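Side-chain contact in cysteine synthase (PDB 5Z5C), which probably breaks down L-cysteine to release hydrogen sulfide, using pyridoxal 5'-phosphate as cofactor: residues Ser153-Tyr156 with Asn157-Ala160. Residues are numbered along the deposited sequence; the frame is centred on the assembly and turned at random.
Sequences SNLY and NSEA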
loop_
_atom_site.group_PDB
_atom_site.type_symbol
_atom_site.label_atom_id
_atom_site.label_comp_id
_atom_site.label_asym_id
_atom_site.label_seq_id
_atom_site.Cartn_x
_atom_site.Cartn_y
_atom_site.Cartn_z
ATOM N N SER B 153 -14.413 19.862 -9.320
ATOM C CA SER B 153 -15.649 20.096 -10.097
ATOM C C SER B 153 -16.021 18.999 -11.099
ATOM O O SER B 153 -17.104 19.051 -11.656
ATOM C CB SER B 153 -15.506 21.419 -10.879
ATOM O OG SER B 153 -14.328 21.431 -11.666
ATOM N N ASN B 154 -15.146 18.023 -11.352
ATOM C CA ASN B 154 -15.341 17.087 -12.468
ATOM C C ASN B 154 -16.305 15.956 -12.035
ATOM O O ASN B 154 -16.050 15.249 -11.062
ATOM C CB ASN B 154 -13.956 16.550 -12.943
ATOM C CG ASN B 154 -14.039 15.699 -14.195
ATOM O OD1 ASN B 154 -15.117 15.247 -14.589
ATOM N ND2 ASN B 154 -12.879 15.466 -14.838
ATOM N N LEU B 155 -17.422 15.807 -12.753
ATOM C CA LEU B 155 -18.393 14.724 -12.489
ATOM C C LEU B 155 -17.855 13.292 -12.616
ATOM O O LEU B 155 -18.389 12.362 -12.001
ATOM C CB LEU B 155 -19.635 14.888 -13.389
ATOM C CG LEU B 155 -20.669 15.948 -12.943
ATOM C CD1 LEU B 155 -21.880 15.962 -13.874
ATOM C CD2 LEU B 155 -21.116 15.714 -11.504
ATOM N N TYR B 156 -16.823 13.118 -13.440
ATOM C CA TYR B 156 -16.135 11.826 -13.572
ATOM C C TYR B 156 -15.636 11.324 -12.180
ATOM O O TYR B 156 -15.599 10.130 -11.935
ATOM C CB TYR B 156 -14.945 11.940 -14.531
ATOM C CG TYR B 156 -15.336 12.163 -16.019
ATOM C CD1 TYR B 156 -16.651 12.420 -16.390
ATOM C CD2 TYR B 156 -14.373 12.120 -17.017
ATOM C CE1 TYR B 156 -16.995 12.623 -17.725
ATOM C CE2 TYR B 156 -14.704 12.319 -18.349
ATOM C CZ TYR B 156 -16.015 12.571 -18.697
ATOM O OH TYR B 156 -16.336 12.767 -20.019
ATOM N N ASN B 157 -15.253 12.258 -11.311
ATOM C CA ASN B 157 -14.823 11.976 -9.961
ATOM C C ASN B 157 -15.936 11.276 -9.138
ATOM O O ASN B 157 -15.798 10.094 -8.780
ATOM C CB ASN B 157 -14.325 13.263 -9.319
ATOM C CG ASN B 157 -13.832 13.078 -7.903
ATOM O OD1 ASN B 157 -13.981 12.018 -7.316
ATOM N ND2 ASN B 157 -13.238 14.120 -7.348
ATOM N N SER B 158 -17.052 11.957 -8.895
ATOM C CA SER B 158 -18.163 11.336 -8.204
ATOM C C SER B 158 -18.644 10.080 -8.913
ATOM O O SER B 158 -18.975 9.092 -8.243
ATOM C CB SER B 158 -19.350 12.317 -7.951
ATOM O OG SER B 158 -19.905 12.806 -9.158
ATOM N N GLU B 159 -18.662 10.102 -10.241
ATOM C CA GLU B 159 -19.080 8.932 -11.016
ATOM C C GLU B 159 -18.178 7.737 -10.768
ATOM O O GLU B 159 -18.658 6.620 -10.767
ATOM C CB GLU B 159 -19.057 9.176 -12.531
ATOM C CG GLU B 159 -20.195 10.017 -13.134
ATOM C CD GLU B 159 -19.913 10.461 -14.559
ATOM O OE1 GLU B 159 -19.241 9.713 -15.302
ATOM O OE2 GLU B 159 -20.339 11.574 -14.935
ATOM N N ALA B 160 -16.867 7.977 -10.666
ATOM C CA ALA B 160 -15.894 6.888 -10.379
ATOM C C ALA B 160 -16.361 6.072 -9.181
ATOM O O ALA B 160 -16.414 4.841 -9.237
ATOM C CB ALA B 160 -14.512 7.462 -10.130
#
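Glu159 folds back over the first turn of its helix, its carboxylate lying beside the ring of Tyr156 and the CB of Leu155. The two side chains run in the same direction, ring and carboxylate planes 53° apart, with OE1 of Glu159 3.9 Å from CD1 of Tyr156. On the Leu155 flank, Glu159 OE2 stands 3.7 Å from Leu155 CB. This course is set at the first torsion, where CG of Glu159 lies anti to its own carbonyl carbon (chi1 -76°); beyond CG the chain is extended. OE1 is held by hydrogen bonds to the Tyr56 hydroxyl and to NZ of the dimethylated lysine at position 60, while the Tyr156 hydroxyl bonds to Glu66. Glu159 CG passes 3.2 Å from Leu155 O, which accepts the Glu159 amide at 2.9 Å in a fairly straight helical bond, and Ser158 OG sits 3.3 Å from the same oxygen. Tyr156 O takes the Ala160 amide at 2.8 Å. At the start of the helix, Asn154, at the N-cap, turns OD1 forward to accept Tyr156 N at 3.0 Å, the amide standing above the plane of the side-chain carbonyl; Asn154 ND2 is hydrogen-bonded to Pro149 O. Asn157, whose N bonds to Asn154 O, extends its amide away from this turn, with CG anti to the backbone N (chi1 -179°), and ND2 reaches Gln151 O and the hydroxyl of Thr189, a cofactor-binding residue. An asparagine N-cap thus opens helix 155-163, and one side chain of its first turn forms part of the second shell around the pyridoxal-phosphate site.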